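Uncharacterized protein conserved in bacteria (Streptococcus suis, PDB 4FZQ) is the G5 domain of the surface antigen HP0197, which mediates attachment of this pathogenic bacterium to host cells. Local coordinates at residues A[32-37]-A[70-75]; A[44-49]-A[56-61]. The protein carries 1 engineered substitution. All coordinates share one frame; numbering follows the deposited sequence.

Interaction 1: residues A[32-37]-A[70-75]; sequences YLLQEG and NRILVK
Y32 and V74 form an antiparallel hydrogen-bonded pair where strand 31-35 runs beside strand 71-75, the middle strand of a three-stranded mixed sheet in this G5 domain. Both backbone bonds of the pair are made, Y32 N to V74 O and V74 N to Y32 O, the latter 2.8 Å long. The tyrosine turns its CG in between the backbone N and the carbonyl carbon (chi1 58°), and its ring lies with one face over V74. The valine CB sits 4.0 Å from the ring centroid, a CH-pi contact, and CG1 lies 3.6 Å from Y32 OH. A branched valine suits this place because it offers a compact apolar surface to the flat ring.

At L34 the chain turns a corner, and the strand is interrupted there by a bulge or short loop. L34 N donates to I72 O, and I72 N donates to Q35 O (2.9 Å). L34 lies alongside I72, its CB 3.4 Å from I72 CG2, while its CG packs against V74 CG2. A continuous strip of branched aliphatic groups results.

R71 can be followed from base to tip. Its CB lies 3.3 Å from E36 O, and CG and CD pass the same carbonyl as the chain runs out extended, with CG anti to the backbone N (chi1 174°). NE forms a salt bridge to E18 of the neighbouring strand 18-22. The R71 and L33 side chains cross at about a right angle, and at the tip NH1, with NH2 a little further off, reaches L33 CD2 at 3.1 Å. A long arginine suits a site where aliphatic carbons pass a backbone carbonyl and the charge lies further out. One water donates to E36 O at 2.7 Å and accepts a weak bond from R71 NH1.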
loop_
_atom_site.group_PDB
_atom_site.type_symbol
_atom_site.label_atom_id
_atom_site.label_comp_id
_atom_site.label_asym_id
_atom_site.label_seq_id
_atom_site.Cartn_x
_atom_site.Cartn_y
_atom_site.Cartn_z
ATOM N N TYR A 32 -20.496 15.125 2.482
ATOM C CA TYR A 32 -19.423 15.971 2.988
ATOM C C TYR A 32 -18.717 15.220 4.114
ATOM O O TYR A 32 -19.240 14.228 4.624
ATOM C CB TYR A 32 -20.004 17.277 3.537
ATOM C CG TYR A 32 -21.014 17.053 4.639
ATOM C CD1 TYR A 32 -22.268 16.519 4.360
ATOM C CD2 TYR A 32 -20.694 17.316 5.967
ATOM C CE1 TYR A 32 -23.182 16.246 5.381
ATOM C CE2 TYR A 32 -21.596 17.044 6.996
ATOM C CZ TYR A 32 -22.839 16.507 6.695
ATOM O OH TYR A 32 -23.738 16.213 7.699
ATOM N N LEU A 33 -17.531 15.668 4.509
ATOM C CA LEU A 33 -16.860 14.989 5.600
ATOM C C LEU A 33 -17.169 15.727 6.885
ATOM O O LEU A 33 -17.126 16.949 6.930
ATOM C CB LEU A 33 -15.347 14.890 5.361
ATOM C CG LEU A 33 -14.435 16.102 5.181
ATOM C CD1 LEU A 33 -14.418 16.965 6.430
ATOM C CD2 LEU A 33 -13.025 15.593 4.882
ATOM N N LEU A 34 -17.518 14.973 7.921
ATOM C CA LEU A 34 -17.851 15.552 9.213
ATOM C C LEU A 34 -16.574 15.965 9.930
ATOM O O LEU A 34 -16.555 16.945 10.670
ATOM C CB LEU A 34 -18.601 14.538 10.066
ATOM C CG LEU A 34 -19.921 15.006 10.672
ATOM C CD1 LEU A 34 -20.397 13.960 11.669
ATOM C CD2 LEU A 34 -19.740 16.357 11.351
ATOM N N GLN A 35 -15.517 15.188 9.727
ATOM C CA GLN A 35 -14.227 15.487 10.324
ATOM C C GLN A 35 -13.165 14.741 9.528
ATOM O O GLN A 35 -13.415 13.656 9.000
ATOM C CB GLN A 35 -14.203 15.107 11.813
ATOM C CG GLN A 35 -13.929 13.658 12.122
ATOM C CD GLN A 35 -13.991 13.353 13.619
ATOM O OE1 GLN A 35 -13.677 12.243 14.048
ATOM N NE2 GLN A 35 -14.406 14.335 14.415
ATOM N N GLU A 36 -11.983 15.339 9.426
ATOM C CA GLU A 36 -10.910 14.749 8.642
ATOM C C GLU A 36 -10.196 13.576 9.291
ATOM O O GLU A 36 -9.584 12.767 8.603
ATOM C CB GLU A 36 -9.906 15.838 8.246
ATOM C CG GLU A 36 -10.559 16.967 7.442
ATOM C CD GLU A 36 -9.613 17.638 6.455
ATOM O OE1 GLU A 36 -8.659 18.321 6.896
ATOM O OE2 GLU A 36 -9.833 17.478 5.231
ATOM N N GLY A 37 -10.277 13.489 10.611
ATOM C CA GLY A 37 -9.629 12.395 11.312
ATOM C C GLY A 37 -8.115 12.403 11.248
ATOM O O GLY A 37 -7.527 12.785 10.238
ATOM N N ASN A 70 -11.193 9.061 13.753
ATOM C CA ASN A 70 -11.850 8.701 12.500
ATOM C C ASN A 70 -12.130 9.871 11.571
ATOM O O ASN A 70 -12.387 10.995 12.002
ATOM C CB ASN A 70 -13.199 8.016 12.746
ATOM C CG ASN A 70 -13.069 6.575 13.188
ATOM O OD1 ASN A 70 -11.982 5.994 13.173
ATOM N ND2 ASN A 70 -14.197 5.980 13.576
ATOM N N ARG A 71 -12.075 9.579 10.282
ATOM C CA ARG A 71 -12.408 10.540 9.261
ATOM C C ARG A 71 -13.880 10.160 9.083
ATOM O O ARG A 71 -14.202 8.975 8.940
ATOM C CB ARG A 71 -11.609 10.230 8.001
ATOM C CG ARG A 71 -11.941 11.067 6.781
ATOM C CD ARG A 71 -11.056 10.646 5.616
ATOM N NE ARG A 71 -11.497 11.214 4.345
ATOM C CZ ARG A 71 -11.424 12.505 4.038
ATOM N NH1 ARG A 71 -10.917 13.366 4.913
ATOM N NH2 ARG A 71 -11.866 12.934 2.862
ATOM N N ILE A 72 -14.785 11.125 9.133
ATOM C CA ILE A 72 -16.191 10.783 8.973
ATOM C C ILE A 72 -16.769 11.328 7.675
ATOM O O ILE A 72 -16.770 12.541 7.443
ATOM C CB ILE A 72 -17.061 11.304 10.156
ATOM C CG1 ILE A 72 -16.797 10.495 11.427
ATOM C CG2 ILE A 72 -18.529 11.155 9.824
ATOM C CD1 ILE A 72 -15.843 9.297 11.375
ATOM N N LEU A 73 -17.260 10.426 6.832
ATOM C CA LEU A 73 -17.870 10.828 5.576
ATOM C C LEU A 73 -19.381 10.673 5.744
ATOM O O LEU A 73 -19.866 9.603 6.112
ATOM C CB LEU A 73 -17.382 9.952 4.421
ATOM C CG LEU A 73 -17.765 10.507 3.041
ATOM C CD1 LEU A 73 -16.899 11.727 2.760
ATOM C CD2 LEU A 73 -17.573 9.464 1.949
ATOM N N VAL A 74 -20.116 11.749 5.492
ATOM C CA VAL A 74 -21.570 11.738 5.627
ATOM C C VAL A 74 -22.211 11.831 4.244
ATOM O O VAL A 74 -21.913 12.742 3.476
ATOM C CB VAL A 74 -22.058 12.926 6.506
ATOM C CG1 VAL A 74 -23.530 12.772 6.809
ATOM C CG2 VAL A 74 -21.271 12.979 7.815
ATOM N N LYS A 75 -23.081 10.880 3.921
ATOM C CA LYS A 75 -23.737 10.873 2.623
ATOM C C LYS A 75 -25.248 10.668 2.710
ATOM O O LYS A 75 -25.797 10.298 3.761
ATOM C CB LYS A 75 -23.112 9.805 1.732
ATOM C CG LYS A 75 -23.096 8.430 2.349
ATOM C CD LYS A 75 -22.415 7.430 1.429
ATOM C CE LYS A 75 -23.175 7.259 0.131
ATOM N NZ LYS A 75 -22.561 6.211 -0.729
HETATM O O HOH W 1 -8.429 12.088 6.218
#

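Interaction 2: residues A[44-49]-A[56-61]. Engineered in segment 56-61: M56 (natural residue Val).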
loop_
_atom_site.group_PDB
_atom_site.type_symbol
_atom_site.label_atom_id
_atom_site.label_comp_id
_atom_site.label_asym_id
_atom_site.label_seq_id
_atom_site.Cartn_x
_atom_site.Cartn_y
_atom_site.Cartn_z
ATOM N N SER A 44 7.267 1.772 18.240
ATOM C CA SER A 44 8.121 0.686 18.670
ATOM C C SER A 44 9.387 1.266 19.277
ATOM O O SER A 44 9.971 2.217 18.741
ATOM C CB SER A 44 8.493 -0.210 17.489
ATOM O OG SER A 44 7.354 -0.754 16.872
ATOM N N VAL A 45 9.796 0.709 20.411
ATOM C CA VAL A 45 11.026 1.142 21.057
ATOM C C VAL A 45 12.015 0.010 20.831
ATOM O O VAL A 45 11.730 -1.146 21.158
ATOM C CB VAL A 45 10.850 1.352 22.566
ATOM C CG1 VAL A 45 12.209 1.649 23.206
ATOM C CG2 VAL A 45 9.893 2.498 22.825
ATOM N N TYR A 46 13.163 0.342 20.252
ATOM C CA TYR A 46 14.185 -0.656 19.975
ATOM C C TYR A 46 15.425 -0.389 20.782
ATOM O O TYR A 46 15.603 0.702 21.332
ATOM C CB TYR A 46 14.601 -0.631 18.502
ATOM C CG TYR A 46 13.530 -1.034 17.524
ATOM C CD1 TYR A 46 12.662 -0.089 16.979
ATOM C CD2 TYR A 46 13.385 -2.365 17.140
ATOM C CE1 TYR A 46 11.671 -0.467 16.067
ATOM C CE2 TYR A 46 12.409 -2.750 16.240
ATOM C CZ TYR A 46 11.554 -1.797 15.704
ATOM O OH TYR A 46 10.590 -2.175 14.802
ATOM N N GLN A 47 16.287 -1.399 20.851
ATOM C CA GLN A 47 17.561 -1.237 21.533
ATOM C C GLN A 47 18.648 -1.771 20.620
ATOM O O GLN A 47 18.599 -2.919 20.182
ATOM C CB GLN A 47 17.616 -1.976 22.852
ATOM C CG GLN A 47 18.797 -1.505 23.657
ATOM C CD GLN A 47 18.943 -2.212 24.972
ATOM O OE1 GLN A 47 19.526 -1.670 25.907
ATOM N NE2 GLN A 47 18.430 -3.434 25.055
ATOM N N ASP A 48 19.626 -0.925 20.323
ATOM C CA ASP A 48 20.715 -1.311 19.445
ATOM C C ASP A 48 21.990 -1.555 20.221
ATOM O O ASP A 48 22.210 -0.944 21.268
ATOM C CB ASP A 48 20.977 -0.204 18.425
ATOM C CG ASP A 48 19.812 0.019 17.481
ATOM O OD1 ASP A 48 19.665 1.157 16.993
ATOM O OD2 ASP A 48 19.057 -0.937 17.214
ATOM N N VAL A 49 22.819 -2.461 19.714
ATOM C CA VAL A 49 24.106 -2.723 20.338
ATOM C C VAL A 49 25.111 -2.102 19.382
ATOM O O VAL A 49 25.073 -2.364 18.180
ATOM C CB VAL A 49 24.439 -4.225 20.446
ATOM C CG1 VAL A 49 25.730 -4.404 21.239
ATOM C CG2 VAL A 49 23.333 -4.961 21.103
ATOM N N MET A 56 25.405 -3.488 15.667
ATOM C CA MET A 56 25.638 -4.895 15.385
ATOM C C MET A 56 24.399 -5.754 15.518
ATOM O O MET A 56 24.375 -6.896 15.055
ATOM C CB MET A 56 26.718 -5.448 16.316
ATOM C CG MET A 56 28.058 -4.717 16.240
ATOM S SD MET A 56 28.719 -4.514 14.551
ATOM C CE MET A 56 28.634 -6.225 13.913
ATOM N N ALA A 57 23.374 -5.209 16.163
ATOM C CA ALA A 57 22.142 -5.947 16.383
ATOM C C ALA A 57 21.126 -5.086 17.109
ATOM O O ALA A 57 21.462 -4.067 17.719
ATOM C CB ALA A 57 22.429 -7.209 17.201
ATOM N N THR A 58 19.870 -5.499 17.052
ATOM C CA THR A 58 18.844 -4.730 17.722
ATOM C C THR A 58 17.679 -5.576 18.195
ATOM O O THR A 58 17.273 -6.533 17.535
ATOM C CB THR A 58 18.323 -3.560 16.821
ATOM O OG1 THR A 58 16.922 -3.709 16.601
ATOM C CG2 THR A 58 19.047 -3.524 15.489
ATOM N N ASN A 59 17.166 -5.224 19.369
ATOM C CA ASN A 59 16.029 -5.914 19.949
ATOM C C ASN A 59 14.850 -4.958 20.038
ATOM O O ASN A 59 15.016 -3.741 20.190
ATOM C CB ASN A 59 16.334 -6.418 21.364
ATOM C CG ASN A 59 17.386 -7.509 21.402
ATOM O OD1 ASN A 59 17.497 -8.324 20.492
ATOM N ND2 ASN A 59 18.148 -7.543 22.485
ATOM N N LEU A 60 13.654 -5.526 19.940
ATOM C CA LEU A 60 12.423 -4.766 20.052
ATOM C C LEU A 60 12.065 -4.809 21.540
ATOM O O LEU A 60 11.881 -5.878 22.103
ATOM C CB LEU A 60 11.321 -5.434 19.229
ATOM C CG LEU A 60 9.917 -4.841 19.392
ATOM C CD1 LEU A 60 9.889 -3.424 18.820
ATOM C CD2 LEU A 60 8.899 -5.722 18.678
ATOM N N LEU A 61 11.986 -3.649 22.172
ATOM C CA LEU A 61 11.670 -3.576 23.584
ATOM C C LEU A 61 10.173 -3.513 23.868
ATOM O O LEU A 61 9.693 -4.142 24.815
ATOM C CB LEU A 61 12.364 -2.364 24.199
ATOM C CG LEU A 61 13.634 -2.593 25.025
ATOM C CD1 LEU A 61 14.459 -3.737 24.461
ATOM C CD2 LEU A 61 14.419 -1.290 25.063
#
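The beta hairpin of strands 41-50 and 55-66 places Y46 opposite L60 in a non-hydrogen-bonded pair, within a three-stranded antiparallel sheet whose middle strand is 41-50. The Y46 ring presents one face to L60, whose CD1 sits off centre, 4.0 Å from the ring centroid, in a CH-pi contact. Leucine suits this spot because the one methyl, CD1, covers the ring face and also touches S44 CB.

Backbone bonds hold the register. Q47 and N59 exchange two, Q47 N to N59 O at 2.7 Å and N59 N to Q47 O at 2.8 Å. Further along, V49 N donates to A57 O and M56 N to V49 O; M56 is an engineered residue, valine in the natural sequence.

D48 is buried beside T58 on the face that carries Y46 and L60. Its OD1 is held by salt bridges to R8 and K6, two cations that probably stabilise the carboxylate in its charged form, so an acidic residue can be accommodated here. At the far end of the contact, L61 N donates to V45 O. The L61 side chain crosses V45 and Q47 of the partner strand obliquely, with L61 CD2 3.9 Å from Q47 CB and 4.1 Å from V45 CG1.

Overall arrangement
Both interactions are antiparallel strand pairings near the surface, on opposite sides of the chain's centre, with their own centres about 38 Å apart. They belong to different three-stranded sheets of this elongated domain. Interaction 2 joins chain neighbours in a hairpin, whereas interaction 1 closes a long loop in which that hairpin is nested. Interaction 2 is regular from V45/L61 to D48/T58 and shifts by a residue near the turn; interaction 1 shifts its register where strand 31-35 turns a corner at L34. Each places an aliphatic group over a tyrosine face. Both pair a charge with the third strand of their own sheet, buried D48 with R8 and K6, partly exposed R71 with E18.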